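Local coordinates for protein spectinomycin 9-adenylyltransferase (Enterococcus faecalis, PDB 6SXJ) that transfers the adenylyl group of ATP to the 9-hydroxyl of spectinomycin, releasing diphosphate and making the bacterium resistant to spectinomycin but not streptomycin, at residues Q67-I72 and I85-I90; E105-E110 and Q123-S128; D168-L173 and Y247-L252; M191-D196 and G207-E212. All blocks are in the same frame, centred on the assembly; numbering follows the deposited sequence.

Contact 1 of 4, residues Q67-I72 and I85-I90; sequences QKIRPI and IELTII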
# COMPACT_ATOMS: atom_id res chain seq x y z
N GLN A 67 -5.56 -3.68 18.51
CA GLN A 67 -6.83 -4.02 19.14
C GLN A 67 -7.91 -3.03 18.76
O GLN A 67 -9.04 -3.42 18.42
CB GLN A 67 -6.67 -4.05 20.66
CG GLN A 67 -6.38 -5.42 21.26
CD GLN A 67 -6.33 -5.37 22.78
OE1 GLN A 67 -7.03 -4.57 23.41
NE2 GLN A 67 -5.50 -6.22 23.37
N LYS A 68 -7.59 -1.74 18.78
CA LYS A 68 -8.59 -0.71 18.53
C LYS A 68 -8.87 -0.52 17.05
O LYS A 68 -9.98 -0.14 16.68
CB LYS A 68 -8.14 0.62 19.16
CG LYS A 68 -8.22 0.65 20.69
CD LYS A 68 -9.52 0.04 21.20
CE LYS A 68 -9.54 -0.10 22.71
NZ LYS A 68 -10.05 1.14 23.35
N ILE A 69 -7.90 -0.81 16.18
CA ILE A 69 -8.18 -0.64 14.76
C ILE A 69 -8.97 -1.82 14.21
O ILE A 69 -9.78 -1.65 13.29
CB ILE A 69 -6.88 -0.42 13.96
CG1 ILE A 69 -6.23 0.90 14.37
CG2 ILE A 69 -7.19 -0.44 12.47
CD1 ILE A 69 -4.97 1.23 13.58
N ARG A 70 -8.75 -3.01 14.75
CA ARG A 70 -9.31 -4.21 14.13
C ARG A 70 -10.82 -4.17 14.01
O ARG A 70 -11.34 -4.60 12.95
CB ARG A 70 -8.86 -5.44 14.92
CG ARG A 70 -9.66 -6.70 14.62
CD ARG A 70 -8.96 -7.95 15.16
NE ARG A 70 -8.43 -7.72 16.50
CZ ARG A 70 -7.34 -8.29 16.98
NH1 ARG A 70 -6.63 -9.13 16.23
NH2 ARG A 70 -6.94 -8.03 18.22
N PRO A 71 -11.59 -3.71 15.00
CA PRO A 71 -13.06 -3.79 14.88
C PRO A 71 -13.62 -2.87 13.82
O PRO A 71 -14.75 -3.11 13.35
CB PRO A 71 -13.56 -3.37 16.28
CG PRO A 71 -12.32 -3.24 17.15
CD PRO A 71 -11.17 -3.03 16.23
N ILE A 72 -12.90 -1.82 13.43
CA ILE A 72 -13.44 -0.80 12.54
C ILE A 72 -12.88 -0.93 11.13
O ILE A 72 -13.12 -0.05 10.29
CB ILE A 72 -13.19 0.60 13.10
CG1 ILE A 72 -11.70 0.86 13.27
CG2 ILE A 72 -13.88 0.76 14.45
CD1 ILE A 72 -11.36 2.34 13.34
N ILE A 85 -8.64 -0.79 6.16
CA ILE A 85 -7.72 0.20 6.72
C ILE A 85 -6.30 -0.35 6.63
O ILE A 85 -6.02 -1.46 7.09
CB ILE A 85 -8.08 0.54 8.17
CG1 ILE A 85 -9.43 1.29 8.23
CG2 ILE A 85 -7.00 1.40 8.80
CD1 ILE A 85 -9.93 1.44 9.61
N GLU A 86 -5.40 0.45 6.05
CA GLU A 86 -3.97 0.19 6.06
C GLU A 86 -3.32 1.40 6.71
O GLU A 86 -3.59 2.54 6.31
CB GLU A 86 -3.47 -0.01 4.63
CG GLU A 86 -2.32 -0.97 4.49
CD GLU A 86 -2.08 -1.30 3.03
OE1 GLU A 86 -2.93 -2.00 2.43
OE2 GLU A 86 -1.07 -0.82 2.48
N LEU A 87 -2.50 1.15 7.72
CA LEU A 87 -1.89 2.24 8.48
C LEU A 87 -0.43 1.93 8.76
O LEU A 87 -0.13 0.89 9.37
CB LEU A 87 -2.63 2.48 9.80
CG LEU A 87 -2.17 3.69 10.61
CD1 LEU A 87 -3.39 4.43 11.20
CD2 LEU A 87 -1.25 3.27 11.73
N THR A 88 0.46 2.85 8.38
CA THR A 88 1.89 2.74 8.61
C THR A 88 2.35 3.87 9.51
O THR A 88 1.90 5.01 9.38
CB THR A 88 2.67 2.82 7.29
OG1 THR A 88 2.26 1.75 6.43
CG2 THR A 88 4.16 2.72 7.54
N ILE A 89 3.27 3.56 10.42
CA ILE A 89 3.85 4.53 11.34
C ILE A 89 5.34 4.62 11.06
O ILE A 89 6.04 3.59 11.02
CB ILE A 89 3.59 4.14 12.81
CG1 ILE A 89 2.09 3.94 13.05
CG2 ILE A 89 4.17 5.18 13.74
CD1 ILE A 89 1.73 3.61 14.48
N ILE A 90 5.83 5.84 10.88
CA ILE A 90 7.26 6.10 10.77
C ILE A 90 7.66 7.09 11.86
O ILE A 90 6.86 7.91 12.31
CB ILE A 90 7.65 6.65 9.38
CG1 ILE A 90 6.76 7.84 9.01
CG2 ILE A 90 7.55 5.55 8.33
CD1 ILE A 90 7.24 8.59 7.79
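The flat group here is the backbone carbonyl of Ile-72, against which CD1 of Ile-85 rests. CD1 of Ile-85 lies 3.6 Å from Ile-72 O and 4.1 Å from Ile-72 C. The methyl makes only a van der Waals contact there. The hydrogen bond to Ile-72 O comes from NE2 of Gln-11.

The rest is aliphatic. Ile-72 carries CG1 between its backbone N and carbonyl carbon (chi1 60°). This swings the branch toward the strand, although CB itself leaves to one side. Its CD1 then meets CD1 of Ile-85 at 4.1 Å. The CB of Ile-69 points toward the strand, and its two branches part. CG2 rests 4.1 Å from CG2 of Ile-85, where the two chains cross obliquely. CD1 reaches farther along the strand, to 4.3 Å from CD1 of Leu-87. The backbone bond from Ile-72 N to Ile-69 O, 3.1 Å long, ties the two helix-side isoleucines together in one turn.

All four residues are buried. Ile-69 also packs on Tyr-108, and Leu-87 on Phe-49, so the cluster runs on into the neighbouring strands. Helix 59-69 thus covers one face of the sheet. It is the crossover helix of a beta-alpha-beta unit, strand 47-53, helix 59-69 and strand 85-91, within the nucleotidyltransferase domain.

Contact 2 of 4, residues E105-E110 and Q123-S128; sequences EFIYGE and QKELNS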
# COMPACT_ATOMS: atom_id res chain seq x y z
N GLU A 105 8.14 1.64 11.69
CA GLU A 105 7.94 1.39 13.11
C GLU A 105 6.78 0.45 13.40
O GLU A 105 6.78 -0.23 14.43
CB GLU A 105 7.71 2.71 13.85
CG GLU A 105 7.24 2.55 15.29
CD GLU A 105 8.35 2.08 16.21
OE1 GLU A 105 9.50 2.00 15.74
OE2 GLU A 105 8.10 1.80 17.39
N PHE A 106 5.77 0.43 12.54
CA PHE A 106 4.54 -0.30 12.83
C PHE A 106 3.71 -0.32 11.57
O PHE A 106 3.73 0.62 10.77
CB PHE A 106 3.76 0.35 13.98
CG PHE A 106 2.41 -0.25 14.22
CD1 PHE A 106 2.27 -1.37 15.01
CD2 PHE A 106 1.27 0.31 13.66
CE1 PHE A 106 1.03 -1.93 15.24
CE2 PHE A 106 0.02 -0.24 13.88
CZ PHE A 106 -0.10 -1.37 14.68
N ILE A 107 2.96 -1.41 11.40
CA ILE A 107 2.05 -1.54 10.27
C ILE A 107 0.79 -2.23 10.77
O ILE A 107 0.86 -3.33 11.33
CB ILE A 107 2.67 -2.32 9.11
CG1 ILE A 107 1.61 -2.63 8.04
CG2 ILE A 107 3.32 -3.60 9.62
CD1 ILE A 107 1.17 -1.41 7.22
N TYR A 108 -0.37 -1.58 10.56
CA TYR A 108 -1.65 -2.27 10.59
C TYR A 108 -2.03 -2.62 9.16
O TYR A 108 -2.00 -1.75 8.28
CB TYR A 108 -2.78 -1.44 11.22
CG TYR A 108 -4.03 -2.30 11.32
CD1 TYR A 108 -4.32 -3.01 12.48
CD2 TYR A 108 -4.88 -2.46 10.24
CE1 TYR A 108 -5.44 -3.82 12.57
CE2 TYR A 108 -5.99 -3.26 10.31
CZ TYR A 108 -6.26 -3.95 11.47
OH TYR A 108 -7.37 -4.77 11.54
N GLY A 109 -2.38 -3.88 8.94
CA GLY A 109 -2.78 -4.37 7.64
C GLY A 109 -3.53 -5.68 7.77
O GLY A 109 -3.15 -6.53 8.59
N GLU A 110 -4.59 -5.87 6.98
CA GLU A 110 -5.44 -7.03 7.16
C GLU A 110 -4.77 -8.32 6.71
O GLU A 110 -5.15 -9.39 7.19
CB GLU A 110 -6.76 -6.84 6.41
CG GLU A 110 -7.70 -5.84 7.05
CD GLU A 110 -8.09 -6.22 8.46
OE1 GLU A 110 -8.24 -7.43 8.74
OE2 GLU A 110 -8.24 -5.32 9.31
N GLN A 123 7.40 -5.29 14.68
CA GLN A 123 8.64 -4.75 15.21
C GLN A 123 9.27 -3.85 14.16
O GLN A 123 8.94 -3.93 12.97
CB GLN A 123 9.60 -5.87 15.61
CG GLN A 123 9.15 -6.63 16.85
CD GLN A 123 8.82 -5.71 18.01
OE1 GLN A 123 9.51 -4.72 18.25
NE2 GLN A 123 7.75 -6.03 18.73
N LYS A 124 10.18 -2.99 14.61
CA LYS A 124 10.90 -2.14 13.67
C LYS A 124 11.49 -3.00 12.57
O LYS A 124 12.16 -4.00 12.83
CB LYS A 124 12.01 -1.36 14.39
CG LYS A 124 12.89 -0.54 13.45
CD LYS A 124 12.17 0.67 12.88
CE LYS A 124 11.73 1.66 13.95
NZ LYS A 124 12.65 1.70 15.13
N GLU A 125 11.24 -2.62 11.32
CA GLU A 125 11.74 -3.39 10.19
C GLU A 125 12.07 -2.44 9.05
O GLU A 125 11.69 -1.27 9.05
CB GLU A 125 10.73 -4.45 9.73
CG GLU A 125 9.29 -3.96 9.74
CD GLU A 125 8.34 -4.91 9.02
OE1 GLU A 125 8.69 -5.38 7.92
OE2 GLU A 125 7.23 -5.16 9.56
N LEU A 126 12.80 -2.97 8.08
CA LEU A 126 13.14 -2.25 6.86
C LEU A 126 12.16 -2.69 5.78
O LEU A 126 11.88 -3.89 5.65
CB LEU A 126 14.58 -2.53 6.44
CG LEU A 126 15.67 -1.82 7.25
CD1 LEU A 126 15.83 -0.38 6.76
CD2 LEU A 126 15.39 -1.83 8.74
N ASN A 127 11.62 -1.73 5.04
CA ASN A 127 10.54 -2.01 4.08
C ASN A 127 10.83 -1.22 2.81
O ASN A 127 10.52 -0.03 2.73
CB ASN A 127 9.18 -1.64 4.67
CG ASN A 127 8.05 -1.86 3.69
OD1 ASN A 127 8.26 -2.29 2.56
ND2 ASN A 127 6.83 -1.55 4.12
N SER A 128 11.41 -1.89 1.82
CA SER A 128 11.70 -1.23 0.56
C SER A 128 10.44 -0.65 -0.08
O SER A 128 10.51 0.37 -0.77
CB SER A 128 12.37 -2.21 -0.40
OG SER A 128 12.01 -1.92 -1.74
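Glu-105 and Lys-124 meet where CA atoms of the two segments come closest, 4.6 Å apart. The two side chains run roughly perpendicular to each other. OE1 of Glu-105 forms a salt bridge with NZ of Lys-124 at 3.2 Å. OE1 also sits too close to the lysine chain in the model, so the detail of this bridge is doubtful. Bends from chi2 (71°) onward curl the lysine chain round, so that its amine ends beside the carboxylate of Glu-105. Farther along, CG2 of Ile-107 lies 4.2 Å from OE2 of Glu-125.

The second shell holds both charged ends. OE2 of Glu-105 accepts a hydrogen bond from the backbone N of Leu-57. NZ of Lys-124 has a second salt bridge, to Glu-94. Glu-105 and Phe-106 both face Ile-89, a classic beta bulge in strand 103-108. The short edge strand 125-126 joins that strand through a backbone bond between Glu-125 and Gln-104. Asn-127 ND2 adds a bond to the side chain of Gln-104.

The firmer partner of the amine is Glu-94, with Glu-105 OE1 a less certain second. Two nearby carboxylates would be expected to favour the charged form of the lysine.

Contact 3 of 4, residues D168-L173 and Y247-L252; sequences DSSEEL and YLNNRL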
# COMPACT_ATOMS: atom_id res chain seq x y z
N ASP A 168 13.23 -4.26 -7.00
CA ASP A 168 13.44 -5.29 -5.98
C ASP A 168 12.12 -5.98 -5.63
O ASP A 168 12.10 -7.20 -5.40
CB ASP A 168 14.07 -4.66 -4.73
CG ASP A 168 15.56 -4.42 -4.88
OD1 ASP A 168 16.10 -4.75 -5.95
OD2 ASP A 168 16.19 -3.91 -3.92
N SER A 169 11.01 -5.25 -5.66
CA SER A 169 9.72 -5.87 -5.37
C SER A 169 9.26 -6.78 -6.49
O SER A 169 8.70 -7.86 -6.25
CB SER A 169 8.67 -4.79 -5.11
OG SER A 169 7.37 -5.35 -5.06
N SER A 170 9.50 -6.38 -7.74
CA SER A 170 9.16 -7.24 -8.87
C SER A 170 9.94 -8.54 -8.82
O SER A 170 9.42 -9.60 -9.20
CB SER A 170 9.43 -6.52 -10.19
OG SER A 170 10.83 -6.33 -10.36
N GLU A 171 11.19 -8.49 -8.34
CA GLU A 171 12.04 -9.67 -8.37
C GLU A 171 11.47 -10.80 -7.53
O GLU A 171 11.55 -11.97 -7.91
CB GLU A 171 13.45 -9.31 -7.90
CG GLU A 171 14.49 -9.31 -9.01
CD GLU A 171 15.68 -8.42 -8.70
OE1 GLU A 171 16.39 -8.03 -9.65
OE2 GLU A 171 15.91 -8.12 -7.51
N GLU A 172 10.89 -10.47 -6.37
CA GLU A 172 10.21 -11.47 -5.57
C GLU A 172 8.78 -11.69 -6.02
O GLU A 172 8.22 -12.76 -5.77
CB GLU A 172 10.25 -11.06 -4.09
CG GLU A 172 11.59 -11.35 -3.42
CD GLU A 172 11.57 -11.08 -1.94
OE1 GLU A 172 12.65 -11.12 -1.31
OE2 GLU A 172 10.47 -10.81 -1.40
N LEU A 173 8.19 -10.70 -6.70
CA LEU A 173 6.83 -10.84 -7.21
C LEU A 173 6.74 -11.94 -8.26
O LEU A 173 5.80 -12.75 -8.24
CB LEU A 173 6.37 -9.52 -7.80
CG LEU A 173 4.88 -9.26 -7.97
CD1 LEU A 173 4.58 -7.79 -7.70
CD2 LEU A 173 4.45 -9.64 -9.37
N TYR A 247 6.34 -11.58 -19.54
CA TYR A 247 6.22 -10.44 -20.44
C TYR A 247 6.29 -9.12 -19.68
O TYR A 247 7.06 -8.22 -20.03
CB TYR A 247 4.91 -10.53 -21.22
CG TYR A 247 4.54 -9.22 -21.87
CD1 TYR A 247 5.22 -8.77 -22.99
CD2 TYR A 247 3.53 -8.41 -21.35
CE1 TYR A 247 4.91 -7.57 -23.59
CE2 TYR A 247 3.20 -7.20 -21.94
CZ TYR A 247 3.90 -6.79 -23.07
OH TYR A 247 3.60 -5.59 -23.68
N LEU A 248 5.47 -8.98 -18.64
CA LEU A 248 5.44 -7.74 -17.88
C LEU A 248 6.78 -7.46 -17.22
O LEU A 248 7.23 -6.31 -17.15
CB LEU A 248 4.32 -7.79 -16.84
CG LEU A 248 2.91 -7.86 -17.42
CD1 LEU A 248 1.87 -8.08 -16.34
CD2 LEU A 248 2.66 -6.59 -18.20
N ASN A 249 7.42 -8.51 -16.69
CA ASN A 249 8.71 -8.33 -16.03
C ASN A 249 9.77 -7.85 -17.02
O ASN A 249 10.49 -6.88 -16.75
CB ASN A 249 9.14 -9.64 -15.36
CG ASN A 249 10.33 -9.46 -14.45
OD1 ASN A 249 10.37 -8.55 -13.63
ND2 ASN A 249 11.32 -10.33 -14.60
N ASN A 250 9.88 -8.52 -18.16
CA ASN A 250 10.86 -8.10 -19.16
C ASN A 250 10.56 -6.69 -19.65
O ASN A 250 11.45 -5.84 -19.70
CB ASN A 250 10.89 -9.10 -20.31
CG ASN A 250 11.61 -10.40 -19.94
OD1 ASN A 250 11.07 -11.49 -20.11
ND2 ASN A 250 12.83 -10.28 -19.41
N ARG A 251 9.30 -6.42 -20.00
CA ARG A 251 8.90 -5.05 -20.33
C ARG A 251 9.36 -4.07 -19.26
O ARG A 251 9.86 -2.98 -19.57
CB ARG A 251 7.38 -4.99 -20.51
CG ARG A 251 6.82 -3.72 -21.13
CD ARG A 251 5.31 -3.70 -20.92
NE ARG A 251 4.57 -3.04 -21.98
CZ ARG A 251 4.63 -1.73 -22.23
NH1 ARG A 251 5.40 -0.95 -21.49
NH2 ARG A 251 3.91 -1.21 -23.22
N LEU A 252 9.20 -4.44 -17.99
CA LEU A 252 9.61 -3.57 -16.90
C LEU A 252 11.13 -3.45 -16.83
O LEU A 252 11.66 -2.35 -16.61
CB LEU A 252 9.06 -4.10 -15.58
CG LEU A 252 9.49 -3.45 -14.26
CD1 LEU A 252 9.16 -1.97 -14.23
CD2 LEU A 252 8.83 -4.18 -13.09
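Ser-170 points from helix 159-173 at helix 241-253, where it meets Leu-252 and Asn-249. Its CB lies 3.8 Å from CD2 of Leu-252. The same CB is 4.1 Å from OD1 of Asn-249. One bond farther on, OG is 4.0 Å from that OD1 and 4.0 Å from Leu-252 CD2. The approach to OD1 is too long for a hydrogen bond. OG instead bonds to the backbone O of Met-167, one turn back in its own helix. A chi1 of 67° places OG between the backbone N and carbonyl carbon, from where it can curl back to that oxygen. The hydroxyl is therefore satisfied within its helix, and its contact with the other helix is van der Waals.

Both helices belong to the helical C-terminal domain of this aminoglycoside adenylyltransferase. The serine is short, and the CA atoms of Ser-170 and Asn-249 come within 7.3 Å. Met-191 of helix 181-196 also touches Ser-170, so a third helix packs against the same serine.

Asn-249 and Leu-252 stand three residues apart on one face of their helix. Asn-249 extends CG anti to its backbone N (chi1 -170°), which carries the amide across to the serine. Its side chain also touches Ile-174, just past helix 159-173. Within helix 241-253, Arg-251 NE donates to Tyr-247 OH at 3.2 Å, with an N-H...O angle of 150°. The hydroxyl lies nearly in the guanidinium plane. It also bonds to Ser-214 OG, while the tyrosine ring stacks with His-218.

Contact 4 of 4, residues M191-D196 and G207-E212; sequences MILTMD and GNAVAE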
# COMPACT_ATOMS: atom_id res chain seq x y z
N MET A 191 3.43 -1.07 -11.72
CA MET A 191 4.88 -0.87 -11.64
C MET A 191 5.43 -0.26 -12.92
O MET A 191 6.34 0.58 -12.88
CB MET A 191 5.57 -2.20 -11.39
CG MET A 191 5.54 -2.71 -9.98
SD MET A 191 6.69 -4.07 -9.84
CE MET A 191 6.82 -4.28 -8.07
N ILE A 192 4.91 -0.68 -14.07
CA ILE A 192 5.45 -0.25 -15.36
C ILE A 192 5.11 1.21 -15.61
O ILE A 192 5.96 2.02 -15.99
CB ILE A 192 4.93 -1.16 -16.49
CG1 ILE A 192 5.68 -2.50 -16.46
CG2 ILE A 192 5.09 -0.47 -17.83
CD1 ILE A 192 4.99 -3.59 -17.23
N LEU A 193 3.85 1.58 -15.36
CA LEU A 193 3.43 2.96 -15.55
C LEU A 193 4.31 3.92 -14.76
O LEU A 193 4.90 4.84 -15.34
CB LEU A 193 1.97 3.12 -15.16
CG LEU A 193 1.00 2.61 -16.23
CD1 LEU A 193 -0.45 2.71 -15.80
CD2 LEU A 193 1.22 3.32 -17.55
N THR A 194 4.46 3.68 -13.45
CA THR A 194 5.15 4.64 -12.61
C THR A 194 6.63 4.75 -12.98
O THR A 194 7.19 5.84 -12.85
CB THR A 194 4.96 4.29 -11.13
OG1 THR A 194 5.89 5.08 -10.38
CG2 THR A 194 5.18 2.84 -10.87
N MET A 195 7.26 3.69 -13.50
CA MET A 195 8.66 3.83 -13.86
C MET A 195 8.87 4.61 -15.13
O MET A 195 9.95 5.17 -15.29
CB MET A 195 9.35 2.49 -14.02
CG MET A 195 10.82 2.61 -14.13
SD MET A 195 11.75 1.43 -13.18
CE MET A 195 11.52 2.10 -11.58
N ASP A 196 7.85 4.75 -15.99
CA ASP A 196 8.00 5.60 -17.17
C ASP A 196 7.49 7.00 -16.86
O ASP A 196 8.28 7.86 -16.46
CB ASP A 196 7.29 5.02 -18.39
CG ASP A 196 8.02 5.31 -19.67
OD1 ASP A 196 8.40 4.37 -20.37
OD2 ASP A 196 8.24 6.50 -19.98
N GLY A 207 -4.21 -1.64 -15.15
CA GLY A 207 -4.33 -2.89 -15.89
C GLY A 207 -4.83 -2.69 -17.31
O GLY A 207 -4.29 -3.25 -18.26
N ASN A 208 -5.89 -1.90 -17.47
CA ASN A 208 -6.42 -1.63 -18.80
C ASN A 208 -5.55 -0.66 -19.60
O ASN A 208 -5.60 -0.69 -20.83
CB ASN A 208 -7.85 -1.07 -18.70
CG ASN A 208 -8.70 -1.87 -17.73
OD1 ASN A 208 -8.28 -2.17 -16.61
ND2 ASN A 208 -9.91 -2.23 -18.15
N ALA A 209 -4.74 0.15 -18.93
CA ALA A 209 -3.80 1.01 -19.65
C ALA A 209 -2.64 0.21 -20.22
O ALA A 209 -2.20 0.45 -21.35
CB ALA A 209 -3.29 2.12 -18.73
N VAL A 210 -2.12 -0.76 -19.45
CA VAL A 210 -0.99 -1.55 -19.93
C VAL A 210 -1.46 -2.64 -20.88
O VAL A 210 -0.77 -2.95 -21.86
CB VAL A 210 -0.20 -2.14 -18.74
CG1 VAL A 210 1.03 -2.89 -19.25
CG2 VAL A 210 0.19 -1.06 -17.76
N ALA A 211 -2.62 -3.25 -20.61
CA ALA A 211 -3.14 -4.28 -21.50
C ALA A 211 -3.29 -3.75 -22.92
O ALA A 211 -3.06 -4.48 -23.89
CB ALA A 211 -4.49 -4.79 -20.98
N GLU A 212 -3.66 -2.48 -23.06
CA GLU A 212 -3.82 -1.88 -24.38
C GLU A 212 -2.52 -1.94 -25.17
O GLU A 212 -2.52 -2.20 -26.38
CB GLU A 212 -4.31 -0.43 -24.23
CG GLU A 212 -3.91 0.53 -25.34
CD GLU A 212 -4.52 1.92 -25.15
OE1 GLU A 212 -5.16 2.15 -24.10
OE2 GLU A 212 -4.37 2.79 -26.04
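The axes of segments 191-196 and 207-212, parts of helices 181-196 and 203-212, cross at 81° and approach to 10.3 Å. These are consecutive helices of the helical C-terminal domain, joined by the loop that follows helix 181-196. The nearest CA atoms belong to Leu-193 and Val-210.

The side chains between them are aliphatic, and no hydrogen bond links the two segments. Leu-193 and Val-210 lie alongside each other, pointing opposite ways. CG of Leu-193 lies 4.1 Å from CG2 of Val-210. Beyond that point Leu-193 CD1 goes on to CB of Ala-209, also at 4.1 Å. The leucine therefore lies across two successive residues of the other helix. Val-210 splits its methyls between two partners. With CG1 anti to the backbone N (chi1 -176°), CG2 faces Leu-193 and CG1 looks to Ile-192. This second touch is looser, with Ile-192 CD1 and Val-210 CG1 4.5 Å apart.

Ile-192 and Val-210 are buried, and Ile-192 also packs on Leu-248 and Leu-252 of helix 241-253. Ala-209 and Leu-193 are partly exposed. Behind the contact, the backbone O of Val-210 accepts hydrogen bonds from both Ser-213 OG and Ser-214 OG.

Contacts 1 and 2 both reach the same sheet, through neighbouring strands 85-91 and 103-108. Their centres are about 12 Å apart, and Leu-87 O lies 2.8 Å from Tyr-108 N, a probable hydrogen bond between these strands. Contacts 3 and 4 also have centres about 12 Å apart. They meet in the helical domain, where Leu-248 O is 3.5 Å from Ile-192 CD1, and contact 4 is nested within the chain loop closed by contact 3. Contact 1 lies about 30 Å, centre to centre, from each of contacts 3 and 4. Contacts 2 and 3 come within about 5 Å at their nearest atoms without touching. In related aminoglycoside adenylyltransferases the substrates bind between the two domains, probably also so here.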